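Local coordinates for protein catalase-3 (Neurospora crassa, PDB 4AJ9) that breaks down hydrogen peroxide to water and dioxygen at a heme, as a member of the catalase family, at residues 140-145 and 294-299; 146-151 and 342-347; 152-157 and 177-182. All coordinates share one frame; numbering follows the deposited sequence.

In the fold
All three contacts are buried and belong to the catalase part of the chain; they differ in chemistry rather than in depth. Interactions 1 and 2 cross along the chain and both touch the heme: interaction 1 joins two loops by apolar packing and a water between carbonyls, whereas interaction 2 sets a 3-10 turn on the start of helix 343-360 with a direct backbone hydrogen bond. Interaction 3 is helix against helix, with a phenylalanine face as its main surface and no hydrogen bond across. Leu154 of interaction 3 touches Phe143 and Phe144 of interaction 1. Interactions 2 and 3 share the second subunit as a neighbour, while no other protein chain touches interaction 1.

Interaction 1: 140-145 and 294-299; sequences IPVFFI and TKFLPE. With HEM (protoporphyrin IX containing Fe), chain Y.
Val142 carries the apolar packing by setting CG1 against the backbone of 294-296. With this methyl anti to its own carbonyl carbon, Val142 CG1 lies 3.4 Å from Lys295 C. Val142 CG1 is also 4.0 Å from Phe296 CD2, at the ring edge and near its plane. Pro141 CB adds a contact 4.1 Å from Phe296 CB. From the other segment, Thr294 offers its methyl rather than its hydroxyl: Thr294 CG2 lies 3.4 Å from Phe143 O.

The polar link between the segments is a single water, 2.8 Å from Pro141 O and 2.9 Å from Lys295 O. It is within hydrogen-bonding distance of both carbonyls, though it has more acceptors in reach than protons to give; no direct hydrogen bond crosses. Within 294-299, Lys295 NZ donates to Thr294 OG1, and Asp292 holds both ends, as a salt bridge to the ammonium and a hydrogen bond to the hydroxyl.

The aromatic part belongs to the heme pocket. Phe143 turns one face to the heme vinyl, its CG 3.7 Å from HEM CAB, while Phe144 CD2 covers the opposite face; Ile145 CG1 lies at the ring edge.

In the fold, 140-145 touches helix 187-193 through Pro141 and Val142, and helices 151-158 and 343-360 through Phe143. Segment 294-299 meets His188 of helix 187-193 through Thr294 O and the Phe296 ring.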
loop_
_atom_site.group_PDB
_atom_site.type_symbol
_atom_site.label_atom_id
_atom_site.label_comp_id
_atom_site.label_asym_id
_atom_site.label_seq_id
_atom_site.Cartn_x
_atom_site.Cartn_y
_atom_site.Cartn_z
ATOM N N ILE C 140 -12.975 -17.583 26.211
ATOM C CA ILE C 140 -12.450 -18.837 26.763
ATOM C C ILE C 140 -11.103 -18.504 27.401
ATOM O O ILE C 140 -10.347 -17.714 26.853
ATOM C CB ILE C 140 -12.260 -19.869 25.649
ATOM C CG1 ILE C 140 -13.632 -20.371 25.175
ATOM C CG2 ILE C 140 -11.358 -21.021 26.096
ATOM C CD1 ILE C 140 -13.571 -21.159 23.862
ATOM N N PRO C 141 -10.820 -19.075 28.588
ATOM C CA PRO C 141 -9.713 -18.573 29.416
ATOM C C PRO C 141 -8.348 -19.147 29.076
ATOM O O PRO C 141 -7.363 -18.732 29.676
ATOM C CB PRO C 141 -10.114 -19.012 30.831
ATOM C CG PRO C 141 -10.931 -20.239 30.609
ATOM C CD PRO C 141 -11.715 -19.965 29.344
ATOM N N VAL C 142 -8.291 -20.095 28.147
ATOM C CA VAL C 142 -7.025 -20.704 27.775
ATOM C C VAL C 142 -6.870 -20.696 26.259
ATOM O O VAL C 142 -7.850 -20.726 25.525
ATOM C CB VAL C 142 -6.918 -22.161 28.288
ATOM C CG1 VAL C 142 -6.878 -22.190 29.818
ATOM C CG2 VAL C 142 -8.081 -23.002 27.740
ATOM N N PHE C 143 -5.635 -20.665 25.787
ATOM C CA PHE C 143 -5.408 -20.685 24.355
ATOM C C PHE C 143 -4.771 -21.994 23.878
ATOM O O PHE C 143 -4.264 -22.759 24.687
ATOM C CB PHE C 143 -4.592 -19.480 23.914
ATOM C CG PHE C 143 -4.797 -19.131 22.468
ATOM C CD1 PHE C 143 -5.986 -18.554 22.050
ATOM C CD2 PHE C 143 -3.833 -19.424 21.530
ATOM C CE1 PHE C 143 -6.191 -18.244 20.718
ATOM C CE2 PHE C 143 -4.032 -19.128 20.196
ATOM C CZ PHE C 143 -5.215 -18.541 19.785
ATOM N N PHE C 144 -4.793 -22.232 22.566
ATOM C CA PHE C 144 -4.389 -23.522 21.987
ATOM C C PHE C 144 -2.915 -23.866 22.121
ATOM O O PHE C 144 -2.547 -25.044 22.180
ATOM C CB PHE C 144 -4.696 -23.575 20.484
ATOM C CG PHE C 144 -6.158 -23.537 20.144
ATOM C CD1 PHE C 144 -6.936 -24.691 20.200
ATOM C CD2 PHE C 144 -6.747 -22.361 19.724
ATOM C CE1 PHE C 144 -8.284 -24.657 19.852
ATOM C CE2 PHE C 144 -8.096 -22.318 19.376
ATOM C CZ PHE C 144 -8.860 -23.464 19.437
ATOM N N ILE C 145 -2.063 -22.852 22.115
ATOM C CA ILE C 145 -0.636 -23.095 21.962
ATOM C C ILE C 145 0.132 -22.295 22.986
ATOM O O ILE C 145 -0.394 -21.343 23.542
ATOM C CB ILE C 145 -0.144 -22.723 20.556
ATOM C CG1 ILE C 145 -0.555 -21.281 20.236
ATOM C CG2 ILE C 145 -0.721 -23.700 19.510
ATOM C CD1 ILE C 145 0.048 -20.719 18.993
ATOM N N THR C 294 -2.074 -22.134 28.363
ATOM C CA THR C 294 -2.977 -23.258 28.150
ATOM C C THR C 294 -3.620 -23.684 29.462
ATOM O O THR C 294 -4.327 -24.683 29.504
ATOM C CB THR C 294 -2.257 -24.489 27.511
ATOM O OG1 THR C 294 -1.300 -25.028 28.434
ATOM C CG2 THR C 294 -1.532 -24.083 26.205
ATOM N N LYS C 295 -3.363 -22.928 30.528
ATOM C CA LYS C 295 -3.879 -23.261 31.851
ATOM C C LYS C 295 -4.661 -22.078 32.407
ATOM O O LYS C 295 -4.306 -20.929 32.151
ATOM C CB LYS C 295 -2.734 -23.584 32.814
ATOM C CG LYS C 295 -1.708 -24.601 32.315
ATOM C CD LYS C 295 -2.185 -26.027 32.507
ATOM C CE LYS C 295 -1.080 -27.029 32.159
ATOM N NZ LYS C 295 -0.542 -26.826 30.785
ATOM N N PHE C 296 -5.732 -22.360 33.148
ATOM C CA PHE C 296 -6.392 -21.333 33.954
ATOM C C PHE C 296 -6.206 -21.605 35.449
ATOM O O PHE C 296 -5.848 -22.707 35.840
ATOM C CB PHE C 296 -7.881 -21.149 33.592
ATOM C CG PHE C 296 -8.760 -22.332 33.924
ATOM C CD1 PHE C 296 -9.307 -22.476 35.192
ATOM C CD2 PHE C 296 -9.057 -23.284 32.960
ATOM C CE1 PHE C 296 -10.116 -23.557 35.496
ATOM C CE2 PHE C 296 -9.859 -24.369 33.251
ATOM C CZ PHE C 296 -10.393 -24.512 34.522
ATOM N N LEU C 297 -6.423 -20.587 36.274
ATOM C CA LEU C 297 -6.273 -20.730 37.717
ATOM C C LEU C 297 -7.625 -21.003 38.367
ATOM O O LEU C 297 -8.489 -20.126 38.387
ATOM C CB LEU C 297 -5.653 -19.459 38.306
ATOM C CG LEU C 297 -5.360 -19.447 39.810
ATOM C CD1 LEU C 297 -4.356 -20.514 40.165
ATOM C CD2 LEU C 297 -4.846 -18.080 40.227
ATOM N N PRO C 298 -7.821 -22.224 38.895
ATOM C CA PRO C 298 -9.092 -22.537 39.555
ATOM C C PRO C 298 -9.471 -21.463 40.569
ATOM O O PRO C 298 -8.613 -20.999 41.318
ATOM C CB PRO C 298 -8.794 -23.863 40.249
ATOM C CG PRO C 298 -7.812 -24.517 39.334
ATOM C CD PRO C 298 -6.941 -23.404 38.809
ATOM N N GLU C 299 -10.736 -21.056 40.581
ATOM C CA GLU C 299 -11.180 -19.994 41.472
ATOM C C GLU C 299 -11.125 -20.404 42.937
ATOM O O GLU C 299 -11.165 -19.556 43.823
ATOM C CB GLU C 299 -12.589 -19.537 41.100
ATOM C CG GLU C 299 -12.595 -18.683 39.837
ATOM C CD GLU C 299 -13.973 -18.296 39.399
ATOM O OE1 GLU C 299 -14.800 -17.957 40.273
ATOM O OE2 GLU C 299 -14.221 -18.335 38.173
HETATM C CHA HEM Y . -6.729 -10.443 16.499
HETATM C CHB HEM Y . -7.377 -12.455 20.884
HETATM C CHC HEM Y . -3.304 -15.003 20.270
HETATM C CHD HEM Y . -2.237 -12.357 16.355
HETATM C C1A HEM Y . -7.294 -10.789 17.714
HETATM C C2A HEM Y . -8.567 -10.319 18.247
HETATM C C3A HEM Y . -8.747 -10.891 19.451
HETATM C C4A HEM Y . -7.591 -11.720 19.731
HETATM C CMA HEM Y . -9.948 -10.705 20.410
HETATM C CAA HEM Y . -9.551 -9.371 17.510
HETATM C CBA HEM Y . -9.422 -7.930 17.993
HETATM C CGA HEM Y . -10.479 -7.105 17.307
HETATM O O1A HEM Y . -10.128 -6.285 16.423
HETATM O O2A HEM Y . -11.683 -7.272 17.638
HETATM C C1B HEM Y . -6.296 -13.280 21.127
HETATM C C2B HEM Y . -6.015 -13.970 22.374
HETATM C C3B HEM Y . -4.899 -14.696 22.203
HETATM C C4B HEM Y . -4.430 -14.462 20.851
HETATM C CMB HEM Y . -6.919 -13.851 23.624
HETATM C CAB HEM Y . -4.146 -15.584 23.222
HETATM C CBB HEM Y . -4.248 -15.351 24.536
HETATM C C1C HEM Y . -2.633 -14.445 19.209
HETATM C C2C HEM Y . -1.245 -14.693 18.845
HETATM C C3C HEM Y . -0.982 -13.971 17.753
HETATM C C4C HEM Y . -2.160 -13.214 17.419
HETATM C CMC HEM Y . -0.291 -15.663 19.567
HETATM C CAC HEM Y . 0.343 -13.836 16.991
HETATM C CBC HEM Y . 1.493 -13.916 17.662
HETATM C C1D HEM Y . -3.330 -11.615 16.017
HETATM C C2D HEM Y . -3.381 -10.729 14.883
HETATM C C3D HEM Y . -4.781 -10.134 14.927
HETATM C C4D HEM Y . -5.430 -10.712 16.083
HETATM C CMD HEM Y . -2.249 -10.465 13.868
HETATM C CAD HEM Y . -5.374 -9.107 13.948
HETATM C CBD HEM Y . -5.206 -7.735 14.592
HETATM C CGD HEM Y . -5.658 -6.670 13.629
HETATM O O1D HEM Y . -5.981 -5.552 14.096
HETATM O O2D HEM Y . -5.724 -6.953 12.406
HETATM N NA HEM Y . -6.732 -11.635 18.650
HETATM N NB HEM Y . -5.308 -13.601 20.232
HETATM N NC HEM Y . -3.154 -13.533 18.317
HETATM N ND HEM Y . -4.538 -11.579 16.701
HETATM FE FE HEM Y . -4.916 -12.511 18.547
HETATM O O HOH W 1 -5.773 -18.425 31.986
#

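Interaction 2: 146-151 and 342-347; sequences QDAIRF and DPLLQG. With HEM (protoporphyrin IX containing Fe), chain Y.
The wall of the heme pocket is built here by Ala148, in a short 3-10 turn, and by Leu344 and Gly347, in the opening turn of the helix that later carries Tyr352, probably the axial ligand of the heme iron. One direct hydrogen bond crosses: Ala148 N donates to Pro343 O over 3.2 Å, nearly straight at 164°, reaching the oxygen from above the carbonyl plane. The Ala148 methyl packs directly on the glycine backbone, Ala148 CB 3.4 Å from Gly347 CA, and Phe47 of the second subunit also packs on Ala148. By contrast, Gln146 O, pressed against Pro343 CB, is buried with no partner in the model.

Each segment has its own polar brace. Asp147 OD1 accepts from Ile149 N at 3.0 Å, forming an Asx turn, while the carboxylate also binds Ser31 and Lys33 of the second subunit. Asp342 is the N-cap: its OD1 is gripped by two amides, Leu344 N at 2.7 Å and Leu345 N from above the carboxylate plane, and OD2 bonds to His212.

Against the heme, Leu344 CD1 packs 3.4 Å from HEM CMC. With CG anti to its backbone N (chi1 -164°), Phe151 lays its ring face over one pyrrole, HEM C3C lying over the ring centre and Phe151 CE2 3.3 Å from HEM C4C. An alanine here would probably open a gap over that pyrrole and leave it without the ring stacked on it.

The contact therefore holds the loop that follows strand 131-138 and leads into helix 151-158 on the first turn of helix 343-360.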
loop_
_atom_site.group_PDB
_atom_site.type_symbol
_atom_site.label_atom_id
_atom_site.label_comp_id
_atom_site.label_asym_id
_atom_site.label_seq_id
_atom_site.Cartn_x
_atom_site.Cartn_y
_atom_site.Cartn_z
ATOM N N GLN C 146 1.376 -22.697 23.225
ATOM C CA GLN C 146 2.160 -22.174 24.346
ATOM C C GLN C 146 3.267 -21.225 23.899
ATOM O O GLN C 146 3.954 -20.637 24.716
ATOM C CB GLN C 146 2.770 -23.334 25.142
ATOM C CG GLN C 146 1.743 -24.333 25.650
ATOM C CD GLN C 146 2.364 -25.480 26.418
ATOM O OE1 GLN C 146 3.230 -26.190 25.902
ATOM N NE2 GLN C 146 1.922 -25.671 27.660
ATOM N N ASP C 147 3.440 -21.080 22.595
ATOM C CA ASP C 147 4.485 -20.208 22.084
ATOM C C ASP C 147 3.959 -19.505 20.826
ATOM O O ASP C 147 3.459 -20.153 19.917
ATOM C CB ASP C 147 5.744 -21.031 21.792
ATOM C CG ASP C 147 6.961 -20.168 21.462
ATOM O OD1 ASP C 147 6.832 -19.194 20.675
ATOM O OD2 ASP C 147 8.058 -20.474 21.993
ATOM N N ALA C 148 4.076 -18.180 20.797
ATOM C CA ALA C 148 3.544 -17.365 19.712
ATOM C C ALA C 148 4.038 -17.770 18.325
ATOM O O ALA C 148 3.370 -17.521 17.328
ATOM C CB ALA C 148 3.873 -15.903 19.964
ATOM N N ILE C 149 5.218 -18.379 18.258
ATOM C CA ILE C 149 5.815 -18.718 16.973
ATOM C C ILE C 149 4.986 -19.786 16.250
ATOM O O ILE C 149 5.129 -19.977 15.053
ATOM C CB ILE C 149 7.288 -19.189 17.139
ATOM C CG1 ILE C 149 8.022 -19.161 15.799
ATOM C CG2 ILE C 149 7.349 -20.587 17.773
ATOM C CD1 ILE C 149 9.559 -19.203 15.931
ATOM N N ARG C 150 4.121 -20.475 16.987
ATOM C CA ARG C 150 3.268 -21.511 16.408
ATOM C C ARG C 150 1.899 -20.984 15.958
ATOM O O ARG C 150 1.070 -21.744 15.441
ATOM C CB ARG C 150 3.091 -22.674 17.398
ATOM C CG ARG C 150 4.407 -23.185 17.956
ATOM C CD ARG C 150 4.228 -24.287 19.003
ATOM N NE ARG C 150 5.529 -24.724 19.498
ATOM C CZ ARG C 150 5.724 -25.665 20.418
ATOM N NH1 ARG C 150 4.690 -26.291 20.970
ATOM N NH2 ARG C 150 6.964 -25.981 20.784
ATOM N N PHE C 151 1.656 -19.690 16.137
ATOM C CA PHE C 151 0.349 -19.131 15.763
ATOM C C PHE C 151 -0.034 -19.380 14.287
ATOM O O PHE C 151 -1.169 -19.795 13.994
ATOM C CB PHE C 151 0.265 -17.638 16.117
ATOM C CG PHE C 151 -1.143 -17.080 16.113
ATOM C CD1 PHE C 151 -2.101 -17.555 17.003
ATOM C CD2 PHE C 151 -1.501 -16.071 15.225
ATOM C CE1 PHE C 151 -3.404 -17.033 17.004
ATOM C CE2 PHE C 151 -2.797 -15.544 15.219
ATOM C CZ PHE C 151 -3.746 -16.017 16.114
ATOM N N ASP C 342 5.203 -14.980 29.436
ATOM C CA ASP C 342 4.345 -15.939 28.756
ATOM C C ASP C 342 4.736 -15.884 27.280
ATOM O O ASP C 342 4.550 -14.859 26.634
ATOM C CB ASP C 342 2.899 -15.501 28.992
ATOM C CG ASP C 342 1.884 -16.254 28.155
ATOM O OD1 ASP C 342 2.155 -16.613 26.980
ATOM O OD2 ASP C 342 0.774 -16.456 28.689
ATOM N N PRO C 343 5.330 -16.968 26.755
ATOM C CA PRO C 343 5.866 -16.932 25.387
ATOM C C PRO C 343 4.799 -16.690 24.319
ATOM O O PRO C 343 5.125 -16.352 23.186
ATOM C CB PRO C 343 6.474 -18.328 25.209
ATOM C CG PRO C 343 6.742 -18.810 26.607
ATOM C CD PRO C 343 5.622 -18.250 27.426
ATOM N N LEU C 344 3.534 -16.861 24.669
ATOM C CA LEU C 344 2.486 -16.598 23.699
ATOM C C LEU C 344 2.211 -15.102 23.679
ATOM O O LEU C 344 2.159 -14.484 22.628
ATOM C CB LEU C 344 1.226 -17.394 24.035
ATOM C CG LEU C 344 0.084 -17.309 23.024
ATOM C CD1 LEU C 344 0.422 -18.093 21.765
ATOM C CD2 LEU C 344 -1.199 -17.828 23.684
ATOM N N LEU C 345 2.052 -14.521 24.863
ATOM C CA LEU C 345 1.857 -13.087 24.981
ATOM C C LEU C 345 3.029 -12.352 24.344
ATOM O O LEU C 345 2.852 -11.378 23.608
ATOM C CB LEU C 345 1.756 -12.699 26.451
ATOM C CG LEU C 345 1.955 -11.217 26.738
ATOM C CD1 LEU C 345 0.818 -10.424 26.128
ATOM C CD2 LEU C 345 2.005 -11.011 28.246
ATOM N N GLN C 346 4.231 -12.830 24.643
ATOM C CA GLN C 346 5.463 -12.225 24.136
ATOM C C GLN C 346 5.453 -11.933 22.631
ATOM O O GLN C 346 5.802 -10.825 22.190
ATOM C CB GLN C 346 6.664 -13.101 24.523
ATOM C CG GLN C 346 6.939 -13.094 26.017
ATOM C CD GLN C 346 7.719 -11.854 26.457
ATOM O OE1 GLN C 346 8.745 -11.515 25.868
ATOM N NE2 GLN C 346 7.238 -11.183 27.503
ATOM N N GLY C 347 5.057 -12.921 21.838
ATOM C CA GLY C 347 5.018 -12.752 20.399
ATOM C C GLY C 347 3.837 -11.929 19.901
ATOM O O GLY C 347 3.916 -11.294 18.842
HETATM C CHA HEM Y . -6.729 -10.443 16.499
HETATM C CHB HEM Y . -7.377 -12.455 20.884
HETATM C CHC HEM Y . -3.304 -15.003 20.270
HETATM C CHD HEM Y . -2.237 -12.357 16.355
HETATM C C1A HEM Y . -7.294 -10.789 17.714
HETATM C C2A HEM Y . -8.567 -10.319 18.247
HETATM C C3A HEM Y . -8.747 -10.891 19.451
HETATM C C4A HEM Y . -7.591 -11.720 19.731
HETATM C CMA HEM Y . -9.948 -10.705 20.410
HETATM C CAA HEM Y . -9.551 -9.371 17.510
HETATM C CBA HEM Y . -9.422 -7.930 17.993
HETATM C CGA HEM Y . -10.479 -7.105 17.307
HETATM O O1A HEM Y . -10.128 -6.285 16.423
HETATM O O2A HEM Y . -11.683 -7.272 17.638
HETATM C C1B HEM Y . -6.296 -13.280 21.127
HETATM C C2B HEM Y . -6.015 -13.970 22.374
HETATM C C3B HEM Y . -4.899 -14.696 22.203
HETATM C C4B HEM Y . -4.430 -14.462 20.851
HETATM C CMB HEM Y . -6.919 -13.851 23.624
HETATM C CAB HEM Y . -4.146 -15.584 23.222
HETATM C CBB HEM Y . -4.248 -15.351 24.536
HETATM C C1C HEM Y . -2.633 -14.445 19.209
HETATM C C2C HEM Y . -1.245 -14.693 18.845
HETATM C C3C HEM Y . -0.982 -13.971 17.753
HETATM C C4C HEM Y . -2.160 -13.214 17.419
HETATM C CMC HEM Y . -0.291 -15.663 19.567
HETATM C CAC HEM Y . 0.343 -13.836 16.991
HETATM C CBC HEM Y . 1.493 -13.916 17.662
HETATM C C1D HEM Y . -3.330 -11.615 16.017
HETATM C C2D HEM Y . -3.381 -10.729 14.883
HETATM C C3D HEM Y . -4.781 -10.134 14.927
HETATM C C4D HEM Y . -5.430 -10.712 16.083
HETATM C CMD HEM Y . -2.249 -10.465 13.868
HETATM C CAD HEM Y . -5.374 -9.107 13.948
HETATM C CBD HEM Y . -5.206 -7.735 14.592
HETATM C CGD HEM Y . -5.658 -6.670 13.629
HETATM O O1D HEM Y . -5.981 -5.552 14.096
HETATM O O2D HEM Y . -5.724 -6.953 12.406
HETATM N NA HEM Y . -6.732 -11.635 18.650
HETATM N NB HEM Y . -5.308 -13.601 20.232
HETATM N NC HEM Y . -3.154 -13.533 18.317
HETATM N ND HEM Y . -4.538 -11.579 16.701
HETATM FE FE HEM Y . -4.916 -12.511 18.547
#

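Interaction 3: 152-157 and 177-182; sequences PDLIHS and WDFFSS
Phe179 and Leu154 make the tight part of this helix pair. The ring, with CG anti to the backbone N (chi1 -177°), presents one face to the backbone of the other helix: Leu154 CA stands 3.9 Å from the centroid of the Phe179 ring and 19° off the normal, a CH-pi contact. The Leu154 side chain crosses that of Phe179 at about a right angle, Leu154 CD1 3.8 Å from Phe179 CE2, and Asp153 CB lies 3.9 Å from Phe179 CE1. At the base of the ring Ser157 OG is pressed to 3.2 Å from Phe179 CB; this hydroxyl donates to Leu154 O at 2.9 Å, which fixes its rotation and satisfies it within its own helix.

The looser part is at Phe180, whose edge meets Leu154 only at 4.4 Å, from Phe180 CE1 to Leu154 CD1; Ser182, at the segment end, is partly exposed. Other subunits border the pair: Asp153 forms a salt bridge with Lys50 of the second subunit, and Phe179 packs on Ser398 of the fourth.

The short axes approach to 9.4 Å at 143°, an oblique antiparallel helix packing. It sets helix 174-182 against helix 151-158, whose first residue, Phe151, covers the heme, consistent with a second layer behind the catalase heme pocket.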
loop_
_atom_site.group_PDB
_atom_site.type_symbol
_atom_site.label_atom_id
_atom_site.label_comp_id
_atom_site.label_asym_id
_atom_site.label_seq_id
_atom_site.Cartn_x
_atom_site.Cartn_y
_atom_site.Cartn_z
ATOM N N PRO C 152 0.894 -19.124 13.350
ATOM C CA PRO C 152 0.548 -19.329 11.940
ATOM C C PRO C 152 0.243 -20.787 11.649
ATOM O O PRO C 152 -0.552 -21.086 10.760
ATOM C CB PRO C 152 1.819 -18.908 11.198
ATOM C CG PRO C 152 2.454 -17.906 12.098
ATOM C CD PRO C 152 2.192 -18.448 13.503
ATOM N N ASP C 153 0.857 -21.686 12.406
ATOM C CA ASP C 153 0.539 -23.108 12.282
ATOM C C ASP C 153 -0.889 -23.445 12.708
ATOM O O ASP C 153 -1.645 -24.044 11.947
ATOM C CB ASP C 153 1.542 -23.952 13.074
ATOM C CG ASP C 153 2.959 -23.781 12.567
ATOM O OD1 ASP C 153 3.217 -24.166 11.408
ATOM O OD2 ASP C 153 3.806 -23.257 13.321
ATOM N N LEU C 154 -1.239 -23.086 13.934
ATOM C CA LEU C 154 -2.614 -23.232 14.413
ATOM C C LEU C 154 -3.626 -22.629 13.443
ATOM O O LEU C 154 -4.578 -23.286 13.016
ATOM C CB LEU C 154 -2.766 -22.546 15.772
ATOM C CG LEU C 154 -4.206 -22.257 16.202
ATOM C CD1 LEU C 154 -4.917 -23.551 16.649
ATOM C CD2 LEU C 154 -4.233 -21.202 17.306
ATOM N N ILE C 155 -3.431 -21.360 13.113
ATOM C CA ILE C 155 -4.405 -20.646 12.294
ATOM C C ILE C 155 -4.541 -21.264 10.897
ATOM O O ILE C 155 -5.664 -21.484 10.409
ATOM C CB ILE C 155 -4.052 -19.168 12.200
ATOM C CG1 ILE C 155 -4.089 -18.532 13.599
ATOM C CG2 ILE C 155 -5.011 -18.465 11.239
ATOM C CD1 ILE C 155 -5.433 -18.725 14.331
ATOM N N HIS C 156 -3.411 -21.552 10.252
ATOM C CA HIS C 156 -3.443 -22.223 8.955
ATOM C C HIS C 156 -4.245 -23.531 8.992
ATOM O O HIS C 156 -5.000 -23.829 8.068
ATOM C CB HIS C 156 -2.030 -22.540 8.461
ATOM C CG HIS C 156 -1.314 -21.365 7.877
ATOM N ND1 HIS C 156 -0.087 -21.474 7.255
ATOM C CD2 HIS C 156 -1.644 -20.053 7.833
ATOM C CE1 HIS C 156 0.304 -20.279 6.847
ATOM N NE2 HIS C 156 -0.617 -19.397 7.196
ATOM N N SER C 157 -4.074 -24.306 10.061
ATOM C CA SER C 157 -4.699 -25.620 10.145
ATOM C C SER C 157 -6.210 -25.498 10.332
ATOM O O SER C 157 -6.978 -26.334 9.837
ATOM C CB SER C 157 -4.094 -26.443 11.300
ATOM O OG SER C 157 -4.690 -26.116 12.554
ATOM N N TRP C 177 -8.030 -30.989 12.899
ATOM C CA TRP C 177 -7.937 -32.086 13.860
ATOM C C TRP C 177 -6.600 -32.828 13.797
ATOM O O TRP C 177 -6.158 -33.397 14.798
ATOM C CB TRP C 177 -9.139 -33.023 13.705
ATOM C CG TRP C 177 -10.373 -32.383 14.230
ATOM C CD1 TRP C 177 -11.160 -31.450 13.594
ATOM C CD2 TRP C 177 -10.938 -32.568 15.531
ATOM N NE1 TRP C 177 -12.191 -31.060 14.425
ATOM C CE2 TRP C 177 -12.078 -31.735 15.616
ATOM C CE3 TRP C 177 -10.600 -33.367 16.631
ATOM C CZ2 TRP C 177 -12.877 -31.684 16.753
ATOM C CZ3 TRP C 177 -11.398 -33.314 17.760
ATOM C CH2 TRP C 177 -12.527 -32.487 17.808
ATOM N N ASP C 178 -5.955 -32.804 12.628
ATOM C CA ASP C 178 -4.554 -33.221 12.503
ATOM C C ASP C 178 -3.705 -32.363 13.442
ATOM O O ASP C 178 -2.900 -32.886 14.211
ATOM C CB ASP C 178 -4.080 -33.068 11.046
ATOM C CG ASP C 178 -2.614 -33.449 10.840
ATOM O OD1 ASP C 178 -2.036 -34.168 11.675
ATOM O OD2 ASP C 178 -2.033 -33.031 9.810
ATOM N N PHE C 179 -3.894 -31.046 13.390
ATOM C CA PHE C 179 -3.133 -30.150 14.260
ATOM C C PHE C 179 -3.437 -30.352 15.747
ATOM O O PHE C 179 -2.524 -30.397 16.562
ATOM C CB PHE C 179 -3.339 -28.675 13.892
ATOM C CG PHE C 179 -2.503 -27.735 14.722
ATOM C CD1 PHE C 179 -1.175 -27.500 14.396
ATOM C CD2 PHE C 179 -3.035 -27.108 15.840
ATOM C CE1 PHE C 179 -0.384 -26.645 15.163
ATOM C CE2 PHE C 179 -2.255 -26.248 16.615
ATOM C CZ PHE C 179 -0.923 -26.018 16.272
ATOM N N PHE C 180 -4.715 -30.478 16.092
ATOM C CA PHE C 180 -5.119 -30.642 17.487
ATOM C C PHE C 180 -4.485 -31.884 18.091
ATOM O O PHE C 180 -4.134 -31.913 19.270
ATOM C CB PHE C 180 -6.644 -30.766 17.586
ATOM C CG PHE C 180 -7.390 -29.529 17.168
ATOM C CD1 PHE C 180 -6.808 -28.274 17.285
ATOM C CD2 PHE C 180 -8.678 -29.622 16.668
ATOM C CE1 PHE C 180 -7.507 -27.131 16.920
ATOM C CE2 PHE C 180 -9.370 -28.483 16.282
ATOM C CZ PHE C 180 -8.781 -27.238 16.415
ATOM N N SER C 181 -4.348 -32.918 17.275
ATOM C CA SER C 181 -3.859 -34.194 17.764
ATOM C C SER C 181 -2.336 -34.296 17.671
ATOM O O SER C 181 -1.714 -35.055 18.411
ATOM C CB SER C 181 -4.558 -35.355 17.045
ATOM O OG SER C 181 -4.308 -35.345 15.648
ATOM N N SER C 182 -1.747 -33.523 16.766
ATOM C CA SER C 182 -0.296 -33.477 16.605
ATOM C C SER C 182 0.353 -32.538 17.618
ATOM O O SER C 182 1.548 -32.637 17.884
ATOM C CB SER C 182 0.066 -33.005 15.198
ATOM O OG SER C 182 -0.244 -33.986 14.224
#